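Side-chain contacts in OBCA, Oxalate Biosynthetic Component A (Burkholderia glumae, PDB 4NNB), which belongs to the Oxalate Biosynthetic Component A family and joins an N-terminal domain to a TIM barrel, with a magnesium ion and an oxaloacetate ion bound in the model: residues G452-Q455 / N456-V459; T495-Q498 / V499-R503; L133-T136 / T137-W140; P432-E435 / R436-S440; L148-H152 / E153-H157. All coordinates share one frame; numbering follows the deposited sequence.

Contact 1. Residues G452-Q455 / N456-V459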
loop_
_atom_site.group_PDB
_atom_site.type_symbol
_atom_site.label_atom_id
_atom_site.label_comp_id
_atom_site.label_asym_id
_atom_site.label_seq_id
_atom_site.Cartn_x
_atom_site.Cartn_y
_atom_site.Cartn_z
ATOM N N GLY A 452 2.423 5.185 4.580
ATOM C CA GLY A 452 1.430 5.244 5.652
ATOM C C GLY A 452 1.788 6.033 6.906
ATOM O O GLY A 452 1.090 6.988 7.242
ATOM N N PRO A 453 2.884 5.660 7.587
ATOM C CA PRO A 453 3.214 6.276 8.881
ATOM C C PRO A 453 3.581 7.762 8.816
ATOM O O PRO A 453 3.660 8.400 9.863
ATOM C CB PRO A 453 4.422 5.462 9.351
ATOM C CG PRO A 453 4.299 4.145 8.644
ATOM C CD PRO A 453 3.768 4.514 7.290
ATOM N N MET A 454 3.800 8.299 7.617
ATOM C CA MET A 454 4.129 9.714 7.450
ATOM C C MET A 454 2.961 10.518 6.891
ATOM O O MET A 454 3.075 11.732 6.687
ATOM C CB MET A 454 5.333 9.875 6.502
ATOM C CG MET A 454 6.615 9.281 7.019
ATOM S SD MET A 454 8.032 9.467 5.894
ATOM C CE MET A 454 8.193 11.258 5.874
ATOM N N GLN A 455 1.833 9.857 6.645
ATOM C CA GLN A 455 0.766 10.494 5.875
ATOM C C GLN A 455 0.043 11.673 6.533
ATOM O O GLN A 455 -0.691 12.381 5.859
ATOM C CB GLN A 455 -0.235 9.457 5.344
ATOM C CG GLN A 455 0.313 8.668 4.138
ATOM C CD GLN A 455 -0.673 7.653 3.604
ATOM O OE1 GLN A 455 -1.701 7.382 4.223
ATOM N NE2 GLN A 455 -0.368 7.085 2.450
ATOM N N ASN A 456 0.251 11.904 7.826
ATOM C CA ASN A 456 -0.357 13.091 8.444
ATOM C C ASN A 456 0.231 14.373 7.853
ATOM O O ASN A 456 -0.340 15.443 7.986
ATOM C CB ASN A 456 -0.214 13.083 9.971
ATOM C CG ASN A 456 -1.040 11.986 10.636
ATOM O OD1 ASN A 456 -1.996 11.484 10.056
ATOM N ND2 ASN A 456 -0.665 11.613 11.856
ATOM N N LEU A 457 1.374 14.240 7.188
ATOM C CA LEU A 457 2.063 15.357 6.555
ATOM C C LEU A 457 1.518 15.677 5.173
ATOM O O LEU A 457 1.770 16.764 4.651
ATOM C CB LEU A 457 3.556 15.033 6.413
ATOM C CG LEU A 457 4.348 14.752 7.681
ATOM C CD1 LEU A 457 5.752 14.296 7.335
ATOM C CD2 LEU A 457 4.392 16.004 8.551
ATOM N N LEU A 458 0.786 14.733 4.575
ATOM C CA LEU A 458 0.418 14.815 3.153
ATOM C C LEU A 458 -0.162 16.145 2.708
ATOM O O LEU A 458 0.332 16.758 1.758
ATOM C CB LEU A 458 -0.584 13.724 2.781
ATOM C CG LEU A 458 -0.063 12.431 2.173
ATOM C CD1 LEU A 458 -1.261 11.551 1.837
ATOM C CD2 LEU A 458 0.809 12.694 0.935
ATOM N N VAL A 459 -1.229 16.577 3.372
ATOM C CA VAL A 459 -1.905 17.798 2.963
ATOM C C VAL A 459 -1.062 19.053 3.206
ATOM O O VAL A 459 -0.979 19.906 2.326
ATOM C CB VAL A 459 -3.299 17.924 3.605
ATOM C CG1 VAL A 459 -3.916 19.289 3.295
ATOM C CG2 VAL A 459 -4.192 16.808 3.096
HETATM O O HOH W 1 1.647 10.227 9.829
HETATM O O HOH W 2 -2.541 14.898 5.522
#
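M454 and L457 meet in the tight, partly 3-10 turn that carries the chain from barrel strand 444-449 into helix 458-465, one of the beta-alpha connections of the TIM barrel. The inner side of this turn is closely packed. The M454 chain runs straight to SD and then bends at chi3 (64°), which brings CE to 4.2 Å from L457 CD1. L457 CB also presses on the backbone, 3.3 Å from M454 O, the same oxygen that accepts a hydrogen bond from L457 N at 3.1 Å. Side chains of helices 401-413 and 416-440, among them I407 and V423, close round the leucine. Next to this pair, Q455 and L458 lie side by side and point the same way, with Q455 CG 4.0 Å from L458 CD1. L458 N bonds to Q455 O at 3.1 Å, while the Q455 amide turns its NE2 to L450 O.

The outer side is looser and wetter. N456 is exposed there, and its OD1 is held by N481 ND2. A water bridges the two segments here: it donates to P453 O at 2.7 Å and accepts from N456 N at 3.0 Å.

Contact 2. Residues T495-Q498 / V499-R503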
loop_
_atom_site.group_PDB
_atom_site.type_symbol
_atom_site.label_atom_id
_atom_site.label_comp_id
_atom_site.label_asym_id
_atom_site.label_seq_id
_atom_site.Cartn_x
_atom_site.Cartn_y
_atom_site.Cartn_z
ATOM N N THR A 495 -9.076 1.589 -0.113
ATOM C CA THR A 495 -8.497 2.795 -0.687
ATOM C C THR A 495 -9.561 3.888 -0.787
ATOM O O THR A 495 -9.281 5.052 -0.522
ATOM C CB THR A 495 -7.850 2.511 -2.071
ATOM O OG1 THR A 495 -6.685 1.682 -1.877
ATOM C CG2 THR A 495 -7.436 3.799 -2.740
ATOM N N TRP A 496 -10.787 3.514 -1.140
ATOM C CA TRP A 496 -11.860 4.509 -1.229
ATOM C C TRP A 496 -12.016 5.299 0.084
ATOM O O TRP A 496 -12.326 6.491 0.068
ATOM C CB TRP A 496 -13.186 3.846 -1.612
ATOM C CG TRP A 496 -13.698 2.921 -0.554
ATOM C CD1 TRP A 496 -13.516 1.566 -0.487
ATOM C CD2 TRP A 496 -14.472 3.282 0.601
ATOM N NE1 TRP A 496 -14.125 1.067 0.643
ATOM C CE2 TRP A 496 -14.720 2.099 1.323
ATOM C CE3 TRP A 496 -14.972 4.493 1.093
ATOM C CZ2 TRP A 496 -15.445 2.093 2.519
ATOM C CZ3 TRP A 496 -15.693 4.484 2.283
ATOM C CH2 TRP A 496 -15.923 3.296 2.977
ATOM N N GLU A 497 -11.787 4.644 1.218
ATOM C CA GLU A 497 -11.935 5.340 2.494
ATOM C C GLU A 497 -10.831 6.378 2.669
ATOM O O GLU A 497 -11.088 7.504 3.110
ATOM C CB GLU A 497 -11.980 4.367 3.679
ATOM C CG GLU A 497 -12.209 5.094 5.005
ATOM C CD GLU A 497 -12.434 4.155 6.160
ATOM O OE1 GLU A 497 -13.408 4.366 6.902
ATOM O OE2 GLU A 497 -11.628 3.211 6.339
ATOM N N GLN A 498 -9.608 6.007 2.295
ATOM C CA GLN A 498 -8.482 6.937 2.334
ATOM C C GLN A 498 -8.696 8.110 1.393
ATOM O O GLN A 498 -8.354 9.245 1.728
ATOM C CB GLN A 498 -7.171 6.195 2.031
ATOM C CG GLN A 498 -6.905 5.079 3.058
ATOM C CD GLN A 498 -5.828 4.097 2.621
ATOM O OE1 GLN A 498 -5.701 3.776 1.433
ATOM N NE2 GLN A 498 -5.042 3.622 3.581
ATOM N N VAL A 499 -9.285 7.835 0.232
ATOM C CA VAL A 499 -9.654 8.881 -0.715
ATOM C C VAL A 499 -10.674 9.870 -0.108
ATOM O O VAL A 499 -10.494 11.086 -0.220
ATOM C CB VAL A 499 -10.206 8.277 -2.026
ATOM C CG1 VAL A 499 -10.748 9.367 -2.939
ATOM C CG2 VAL A 499 -9.113 7.467 -2.756
ATOM N N SER A 500 -11.729 9.346 0.525
ATOM C CA SER A 500 -12.779 10.186 1.126
ATOM C C SER A 500 -12.197 11.108 2.173
ATOM O O SER A 500 -12.529 12.288 2.217
ATOM C CB SER A 500 -13.881 9.336 1.775
ATOM O OG SER A 500 -14.494 8.487 0.831
ATOM N N LEU A 501 -11.324 10.553 3.008
ATOM C CA LEU A 501 -10.712 11.290 4.101
ATOM C C LEU A 501 -9.747 12.370 3.634
ATOM O O LEU A 501 -9.752 13.477 4.169
ATOM C CB LEU A 501 -10.017 10.334 5.070
ATOM C CG LEU A 501 -10.967 9.515 5.944
ATOM C CD1 LEU A 501 -10.220 8.379 6.628
ATOM C CD2 LEU A 501 -11.640 10.419 6.980
ATOM N N VAL A 502 -8.915 12.075 2.642
ATOM C CA VAL A 502 -8.032 13.121 2.147
ATOM C C VAL A 502 -8.827 14.218 1.427
ATOM O O VAL A 502 -8.502 15.395 1.543
ATOM C CB VAL A 502 -6.888 12.582 1.257
ATOM C CG1 VAL A 502 -7.400 12.244 -0.126
ATOM C CG2 VAL A 502 -5.788 13.633 1.156
ATOM N N ARG A 503 -9.872 13.827 0.699
ATOM C CA ARG A 503 -10.765 14.777 0.041
ATOM C C ARG A 503 -11.370 15.713 1.078
ATOM O O ARG A 503 -11.419 16.931 0.891
ATOM C CB ARG A 503 -11.876 14.022 -0.677
ATOM C CG ARG A 503 -12.901 14.908 -1.393
ATOM C CD ARG A 503 -13.975 14.037 -2.024
ATOM N NE ARG A 503 -15.051 14.793 -2.659
ATOM C CZ ARG A 503 -16.151 15.192 -2.028
ATOM N NH1 ARG A 503 -16.312 14.923 -0.736
ATOM N NH2 ARG A 503 -17.088 15.863 -2.684
#
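T495 and V499 touch on the first turn of helix 495-507, an alpha helix packed beside strand 5-10 of the TIM barrel. The backbone interactions are regular i to i+4 hydrogen bonds. T495 O takes V499 N at 2.9 Å, and S500 N, L501 N and V502 N reach W496 O, E497 O and Q498 O in the same pattern.

Two pairs make apolar contacts. On the buried side, T495 CG2 and V499 CG2 lie 4.0 Å apart, their side chains crossing at a slant beside A10. On another side the E497 and L501 chains run alongside each other: E497 CG stands anti to its amide nitrogen (chi1 -177°), and the aliphatic part of the acid reaches within 4.2 Å of L501 CD1.

The polar ends are held by other parts of the chain. E497 OE1 forms a salt bridge with R490 while OE2 accepts from R493 N, T495 OG1 bonds to L474 N, and Q498 NE2 is held by G477 O and T479 O. All three side chains thereby tie the helix start to the loops and strands before it.

W496 makes the aromatic interaction, a cation-pi contact with R214. S500 OG lies 3.0 Å from W496 O and also touches the indole at its edge, near the ring plane and 4.0 Å from W496 CE3.

Contact 3. Residues L133-T136 / T137-W140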
loop_
_atom_site.group_PDB
_atom_site.type_symbol
_atom_site.label_atom_id
_atom_site.label_comp_id
_atom_site.label_asym_id
_atom_site.label_seq_id
_atom_site.Cartn_x
_atom_site.Cartn_y
_atom_site.Cartn_z
ATOM N N LEU A 133 -4.991 -2.252 15.566
ATOM C CA LEU A 133 -4.435 -2.602 14.258
ATOM C C LEU A 133 -4.488 -4.114 14.015
ATOM O O LEU A 133 -4.820 -4.564 12.920
ATOM C CB LEU A 133 -3.009 -2.050 14.102
ATOM C CG LEU A 133 -2.957 -0.517 13.987
ATOM C CD1 LEU A 133 -1.556 0.006 14.298
ATOM C CD2 LEU A 133 -3.433 -0.014 12.598
ATOM N N GLN A 134 -4.188 -4.904 15.039
ATOM C CA GLN A 134 -4.226 -6.349 14.859
ATOM C C GLN A 134 -5.644 -6.843 14.561
ATOM O O GLN A 134 -5.855 -7.616 13.623
ATOM C CB GLN A 134 -3.664 -7.077 16.077
ATOM C CG GLN A 134 -3.529 -8.571 15.828
ATOM C CD GLN A 134 -2.579 -8.879 14.691
ATOM O OE1 GLN A 134 -1.365 -8.702 14.818
ATOM N NE2 GLN A 134 -3.126 -9.326 13.564
ATOM N N LEU A 135 -6.608 -6.401 15.358
ATOM C CA LEU A 135 -7.984 -6.858 15.190
ATOM C C LEU A 135 -8.643 -6.316 13.917
ATOM O O LEU A 135 -9.420 -7.019 13.277
ATOM C CB LEU A 135 -8.826 -6.539 16.435
ATOM C CG LEU A 135 -8.474 -7.340 17.703
ATOM C CD1 LEU A 135 -9.449 -7.037 18.835
ATOM C CD2 LEU A 135 -8.437 -8.833 17.427
ATOM N N THR A 136 -8.342 -5.075 13.542
ATOM C CA THR A 136 -8.883 -4.559 12.280
ATOM C C THR A 136 -8.201 -5.195 11.064
ATOM O O THR A 136 -8.788 -5.223 9.981
ATOM C CB THR A 136 -8.886 -3.007 12.174
ATOM O OG1 THR A 136 -7.561 -2.492 12.356
ATOM C CG2 THR A 136 -9.830 -2.389 13.210
ATOM N N THR A 137 -6.980 -5.707 11.246
ATOM C CA THR A 137 -6.321 -6.522 10.220
ATOM C C THR A 137 -7.101 -7.823 10.055
ATOM O O THR A 137 -7.190 -8.375 8.960
ATOM C CB THR A 137 -4.851 -6.849 10.592
ATOM O OG1 THR A 137 -4.097 -5.636 10.683
ATOM C CG2 THR A 137 -4.194 -7.758 9.549
ATOM N N TYR A 138 -7.679 -8.297 11.157
ATOM C CA TYR A 138 -8.476 -9.515 11.148
ATOM C C TYR A 138 -9.940 -9.254 10.756
ATOM O O TYR A 138 -10.782 -10.139 10.880
ATOM C CB TYR A 138 -8.426 -10.182 12.525
ATOM C CG TYR A 138 -7.127 -10.880 12.870
ATOM C CD1 TYR A 138 -6.178 -11.188 11.901
ATOM C CD2 TYR A 138 -6.853 -11.233 14.188
ATOM C CE1 TYR A 138 -4.995 -11.841 12.247
ATOM C CE2 TYR A 138 -5.697 -11.867 14.537
ATOM C CZ TYR A 138 -4.775 -12.178 13.578
ATOM O OH TYR A 138 -3.626 -12.819 13.966
ATOM N N GLY A 139 -10.245 -8.035 10.308
ATOM C CA GLY A 139 -11.577 -7.715 9.820
ATOM C C GLY A 139 -12.575 -7.239 10.864
ATOM O O GLY A 139 -13.767 -7.085 10.566
ATOM N N TRP A 140 -12.118 -7.022 12.094
ATOM C CA TRP A 140 -12.989 -6.377 13.081
ATOM C C TRP A 140 -13.140 -4.934 12.645
ATOM O O TRP A 140 -12.261 -4.395 11.972
ATOM C CB TRP A 140 -12.366 -6.395 14.480
ATOM C CG TRP A 140 -12.223 -7.744 15.127
ATOM C CD1 TRP A 140 -11.631 -8.856 14.594
ATOM C CD2 TRP A 140 -12.615 -8.102 16.467
ATOM N NE1 TRP A 140 -11.651 -9.890 15.513
ATOM C CE2 TRP A 140 -12.252 -9.449 16.665
ATOM C CE3 TRP A 140 -13.251 -7.413 17.505
ATOM C CZ2 TRP A 140 -12.505 -10.126 17.873
ATOM C CZ3 TRP A 140 -13.501 -8.084 18.704
ATOM C CH2 TRP A 140 -13.126 -9.424 18.875
HETATM O O HOH W 3 -11.275 -4.168 9.545
#
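A Schellman motif ends helix 125-137 where L135 and T136 meet G139 and W140. W140 N reaches back to L135 O at 2.9 Å, and G139 N bonds to T136 O at 3.2 Å from far above the carbonyl plane; G139 supplies the positive phi (88°) that turns the chain. One water closes the outer side, donating to T136 O at 2.7 Å and to W140 O.

The last full turn is gripped twice at L133 O. T137 OG1 donates to it at 2.6 Å and T137 N at 3.0 Å, from opposite faces of the carbonyl; OG1 also meets K491 NZ.

Two side chains lie over aromatic faces. L135 runs beside W140, with CD1 4.0 Å from the centroid of the six-membered ring and only 9° off its normal. Q134, bent at chi2 (61°), places NE2 over one face of Y138, 3.3 Å from CZ, with amide and ring planes inclined to each other; NE2 also bonds to A193 O. The carbonyls at the C-terminal end of the helix are thus met locally: L135 O and T136 O by W140 N, G139 N and water, L133 O by a hydroxyl besides its helical bond.

Contact 4. Residues P432-E435 / R436-S440; sequences PVVE and RLRAS
A439 N donates to E435 O at 2.8 Å, the shortest polar bond between these two parts of helix 416-440. It belongs to an unbroken i to i+4 series in which P432 O, V433 O and V434 O accept from R436 N, L437 N and R438 N. The series starts at a kink: the nitrogens of P432 and V433 make no bond to the preceding turn, and for the proline none is possible.

The side chains follow the same spacing. V434 and R438 lie side by side, pointing the same way, and V434 CG1 is 4.1 Å from R438 CG. The arginine bends at chi2 (-68°), which keeps NE near the valine, 4.2 Å from CG1, before the guanidinium goes on to a salt bridge with D468 and a bond to S444 OG. Its CG also rests on the backbone, 3.1 Å from V434 O. R436 does likewise, with CG 3.2 Å from P432 O, and then carries its guanidinium to D356. E435 curls back on itself, and OE2 stays 6.0 Å from R438 NE, too far for a salt bridge, so any attraction is probably weak.

V433 and L437 form the apolar side, CG1 to CD1 4.3 Å. They pack on L377 of strand 373-378, and L437 also on I446 of strand 444-449, while R436 reaches across to helix 352-359.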
loop_
_atom_site.group_PDB
_atom_site.type_symbol
_atom_site.label_atom_id
_atom_site.label_comp_id
_atom_site.label_asym_id
_atom_site.label_seq_id
_atom_site.Cartn_x
_atom_site.Cartn_y
_atom_site.Cartn_z
ATOM N N PRO A 432 13.435 22.178 -3.491
ATOM C CA PRO A 432 14.312 22.323 -4.660
ATOM C C PRO A 432 14.012 21.271 -5.724
ATOM O O PRO A 432 14.232 21.539 -6.903
ATOM C CB PRO A 432 15.713 22.074 -4.091
ATOM C CG PRO A 432 15.585 22.144 -2.618
ATOM C CD PRO A 432 14.190 21.748 -2.297
ATOM N N VAL A 433 13.529 20.094 -5.317
ATOM C CA VAL A 433 13.125 19.063 -6.280
ATOM C C VAL A 433 11.950 19.576 -7.101
ATOM O O VAL A 433 11.976 19.536 -8.337
ATOM C CB VAL A 433 12.769 17.722 -5.575
ATOM C CG1 VAL A 433 12.154 16.715 -6.554
ATOM C CG2 VAL A 433 14.002 17.126 -4.916
ATOM N N VAL A 434 10.931 20.094 -6.415
ATOM C CA VAL A 434 9.774 20.650 -7.105
ATOM C C VAL A 434 10.185 21.781 -8.063
ATOM O O VAL A 434 9.729 21.833 -9.204
ATOM C CB VAL A 434 8.705 21.150 -6.106
ATOM C CG1 VAL A 434 7.610 21.917 -6.822
ATOM C CG2 VAL A 434 8.111 19.963 -5.322
ATOM N N GLU A 435 11.048 22.679 -7.599
ATOM C CA GLU A 435 11.459 23.822 -8.418
ATOM C C GLU A 435 12.295 23.406 -9.632
ATOM O O GLU A 435 12.165 23.999 -10.710
ATOM C CB GLU A 435 12.216 24.855 -7.576
ATOM C CG GLU A 435 11.358 25.527 -6.512
ATOM C CD GLU A 435 10.084 26.134 -7.089
ATOM O OE1 GLU A 435 10.155 26.814 -8.143
ATOM O OE2 GLU A 435 9.008 25.914 -6.492
ATOM N N ARG A 436 13.141 22.391 -9.474
ATOM C CA ARG A 436 13.895 21.880 -10.624
ATOM C C ARG A 436 12.936 21.349 -11.671
ATOM O O ARG A 436 13.097 21.609 -12.859
ATOM C CB ARG A 436 14.877 20.782 -10.214
ATOM C CG ARG A 436 16.133 21.284 -9.506
ATOM C CD ARG A 436 17.109 20.135 -9.287
ATOM N NE ARG A 436 17.684 19.663 -10.547
ATOM C CZ ARG A 436 18.288 18.488 -10.692
ATOM N NH1 ARG A 436 18.379 17.659 -9.659
ATOM N NH2 ARG A 436 18.788 18.137 -11.868
ATOM N N LEU A 437 11.917 20.620 -11.225
ATOM C CA LEU A 437 10.938 20.067 -12.156
ATOM C C LEU A 437 10.136 21.180 -12.840
ATOM O O LEU A 437 9.914 21.131 -14.060
ATOM C CB LEU A 437 10.024 19.040 -11.450
ATOM C CG LEU A 437 10.691 17.767 -10.893
ATOM C CD1 LEU A 437 9.697 16.909 -10.089
ATOM C CD2 LEU A 437 11.316 16.940 -12.011
ATOM N N ARG A 438 9.720 22.188 -12.071
ATOM C CA ARG A 438 8.945 23.303 -12.633
ATOM C C ARG A 438 9.771 24.136 -13.613
ATOM O O ARG A 438 9.247 24.626 -14.603
ATOM C CB ARG A 438 8.428 24.238 -11.535
ATOM C CG ARG A 438 7.518 23.601 -10.518
ATOM C CD ARG A 438 6.209 23.210 -11.116
ATOM N NE ARG A 438 5.207 23.028 -10.071
ATOM C CZ ARG A 438 4.011 22.497 -10.277
ATOM N NH1 ARG A 438 3.672 22.076 -11.491
ATOM N NH2 ARG A 438 3.163 22.373 -9.257
ATOM N N ALA A 439 11.055 24.300 -13.317
ATOM C CA ALA A 439 11.932 25.082 -14.182
ATOM C C ALA A 439 12.112 24.371 -15.523
ATOM O O ALA A 439 12.093 25.007 -16.581
ATOM C CB ALA A 439 13.288 25.334 -13.498
ATOM N N SER A 440 12.270 23.049 -15.489
ATOM C CA SER A 440 12.518 22.314 -16.726
ATOM C C SER A 440 11.242 22.059 -17.487
ATOM O O SER A 440 11.265 21.925 -18.709
ATOM C CB SER A 440 13.233 20.985 -16.458
ATOM O OG SER A 440 14.530 21.217 -15.955
#

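Contact 5. Residues L148-H152 / E153-H157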
loop_
_atom_site.group_PDB
_atom_site.type_symbol
_atom_site.label_atom_id
_atom_site.label_comp_id
_atom_site.label_asym_id
_atom_site.label_seq_id
_atom_site.Cartn_x
_atom_site.Cartn_y
_atom_site.Cartn_z
ATOM N N LEU A 148 -14.624 -1.953 19.231
ATOM C CA LEU A 148 -14.293 -2.893 18.160
ATOM C C LEU A 148 -15.329 -4.007 18.108
ATOM O O LEU A 148 -15.692 -4.573 19.144
ATOM C CB LEU A 148 -12.915 -3.507 18.351
ATOM C CG LEU A 148 -11.724 -2.572 18.479
ATOM C CD1 LEU A 148 -10.435 -3.386 18.562
ATOM C CD2 LEU A 148 -11.679 -1.582 17.322
ATOM N N LEU A 149 -15.798 -4.318 16.900
ATOM C CA LEU A 149 -16.839 -5.324 16.710
ATOM C C LEU A 149 -16.425 -6.334 15.647
ATOM O O LEU A 149 -15.864 -5.956 14.621
ATOM C CB LEU A 149 -18.142 -4.645 16.272
ATOM C CG LEU A 149 -18.687 -3.528 17.169
ATOM C CD1 LEU A 149 -20.060 -3.075 16.707
ATOM C CD2 LEU A 149 -18.754 -3.999 18.603
ATOM N N TRP A 150 -16.705 -7.612 15.885
ATOM C CA TRP A 150 -16.602 -8.616 14.828
ATOM C C TRP A 150 -18.018 -8.970 14.404
ATOM O O TRP A 150 -18.797 -9.464 15.209
ATOM C CB TRP A 150 -15.853 -9.846 15.329
ATOM C CG TRP A 150 -15.814 -11.022 14.383
ATOM C CD1 TRP A 150 -16.395 -12.245 14.572
ATOM C CD2 TRP A 150 -15.132 -11.093 13.119
ATOM N NE1 TRP A 150 -16.117 -13.068 13.507
ATOM C CE2 TRP A 150 -15.348 -12.388 12.603
ATOM C CE3 TRP A 150 -14.372 -10.190 12.376
ATOM C CZ2 TRP A 150 -14.824 -12.800 11.369
ATOM C CZ3 TRP A 150 -13.855 -10.599 11.152
ATOM C CH2 TRP A 150 -14.076 -11.895 10.665
ATOM N N GLU A 151 -18.358 -8.685 13.151
ATOM C CA GLU A 151 -19.738 -8.830 12.697
ATOM C C GLU A 151 -19.967 -10.088 11.870
ATOM O O GLU A 151 -20.642 -10.050 10.840
ATOM C CB GLU A 151 -20.167 -7.592 11.916
ATOM C CG GLU A 151 -20.034 -6.302 12.722
ATOM C CD GLU A 151 -20.654 -5.108 12.025
ATOM O OE1 GLU A 151 -20.413 -4.925 10.814
ATOM O OE2 GLU A 151 -21.385 -4.348 12.692
ATOM N N HIS A 152 -19.396 -11.197 12.320
ATOM C CA HIS A 152 -19.601 -12.480 11.662
ATOM C C HIS A 152 -19.723 -13.605 12.682
ATOM O O HIS A 152 -19.348 -13.456 13.850
ATOM C CB HIS A 152 -18.458 -12.788 10.688
ATOM C CG HIS A 152 -18.107 -11.647 9.778
ATOM N ND1 HIS A 152 -18.784 -11.392 8.607
ATOM C CD2 HIS A 152 -17.141 -10.702 9.870
ATOM C CE1 HIS A 152 -18.249 -10.337 8.012
ATOM N NE2 HIS A 152 -17.253 -9.901 8.757
ATOM N N GLU A 153 -20.241 -14.739 12.225
ATOM C CA GLU A 153 -20.452 -15.900 13.084
ATOM C C GLU A 153 -19.138 -16.586 13.448
ATOM O O GLU A 153 -18.729 -16.574 14.610
ATOM C CB GLU A 153 -21.398 -16.893 12.406
ATOM C CG GLU A 153 -21.998 -16.391 11.091
ATOM C CD GLU A 153 -21.017 -16.443 9.928
ATOM O OE1 GLU A 153 -20.209 -17.397 9.867
ATOM O OE2 GLU A 153 -21.056 -15.521 9.079
ATOM N N ARG A 154 -18.467 -17.156 12.450
ATOM C CA ARG A 154 -17.210 -17.877 12.665
ATOM C C ARG A 154 -15.991 -16.956 12.704
ATOM O O ARG A 154 -16.019 -15.857 12.155
ATOM C CB ARG A 154 -17.010 -18.911 11.555
ATOM C CG ARG A 154 -18.253 -19.723 11.218
ATOM C CD ARG A 154 -17.997 -20.638 10.022
ATOM N NE ARG A 154 -19.176 -21.421 9.669
ATOM C CZ ARG A 154 -19.429 -22.638 10.141
ATOM N NH1 ARG A 154 -18.578 -23.213 10.985
ATOM N NH2 ARG A 154 -20.527 -23.281 9.770
ATOM N N GLN A 155 -14.920 -17.425 13.345
ATOM C CA GLN A 155 -13.642 -16.716 13.375
ATOM C C GLN A 155 -12.588 -17.572 14.063
ATOM O O GLN A 155 -12.903 -18.465 14.855
ATOM C CB GLN A 155 -13.756 -15.376 14.124
ATOM C CG GLN A 155 -13.811 -15.538 15.636
ATOM C CD GLN A 155 -14.283 -14.296 16.363
ATOM O OE1 GLN A 155 -15.326 -14.310 17.020
ATOM N NE2 GLN A 155 -13.511 -13.222 16.266
ATOM N N HIS A 156 -11.331 -17.276 13.765
ATOM C CA HIS A 156 -10.215 -17.945 14.387
ATOM C C HIS A 156 -9.125 -16.900 14.513
ATOM O O HIS A 156 -8.219 -16.823 13.674
ATOM C CB HIS A 156 -9.756 -19.108 13.510
ATOM C CG HIS A 156 -8.829 -20.052 14.203
ATOM N ND1 HIS A 156 -7.469 -19.857 14.250
ATOM C CD2 HIS A 156 -9.078 -21.194 14.888
ATOM C CE1 HIS A 156 -6.912 -20.844 14.937
ATOM N NE2 HIS A 156 -7.866 -21.661 15.336
ATOM N N HIS A 157 -9.223 -16.086 15.561
ATOM C CA HIS A 157 -8.382 -14.902 15.693
ATOM C C HIS A 157 -7.456 -14.974 16.902
ATOM O O HIS A 157 -7.913 -15.127 18.042
ATOM C CB HIS A 157 -9.250 -13.637 15.731
ATOM C CG HIS A 157 -9.965 -13.367 14.442
ATOM N ND1 HIS A 157 -11.075 -12.556 14.359
ATOM C CD2 HIS A 157 -9.717 -13.799 13.183
ATOM C CE1 HIS A 157 -11.486 -12.505 13.104
ATOM N NE2 HIS A 157 -10.680 -13.251 12.371
#
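W150 presents the face of its indole to the edge of H157 in an edge-to-face pair, the planes at 81° and the six-membered ring and imidazole centroids 4.6 Å apart. The contact spans the loop that leads from strand 148-149 of one small antiparallel sheet to strand 155-159 of another. H157 CE1 points into the indole, 3.6 Å from W150 CH2. Over the pyrrole part of the same face lies the Q155 amide, at 27° to the ring, with Q155 NE2 3.7 Å from W150 CG; the two side chains run past each other in opposite directions. H152 lies against the opposite face through CD2. At the rim, W150 NE1 donates in its own ring plane to R154 O at 3.1 Å, although it comes from above that carbonyl's plane. Near the bend, E153 OE1 takes R154 N at 3.1 Å.

H157 ND1 accepts from W140 NE1 and NE2 meets P22 O, consistent with a proton on NE2. The CE1-H between these nitrogens is probably polarised, which would suit its place against the electron-rich indole.

Overall arrangement
Along the chain the order is contact 3, contact 5, contact 4, contact 1, contact 2. Contacts 3 and 5 lie in the N-terminal domain with centres about 10 Å apart, sharing one aromatic cluster that joins the end of helix 125-137 to two small antiparallel sheets. The other three belong to the barrel's outer layer. Contacts 1 and 2, centres about 13 Å apart, touch where V459 packs on V502, bringing together helices 458-465 and 495-507. Contact 4 is remote, about 22 Å between centres from contact 1 and 50 Å from contact 5, which lies on the opposite side of the chain's centre. The Q455 and T495 side chains lie about 13 and 12 Å from the magnesium ion.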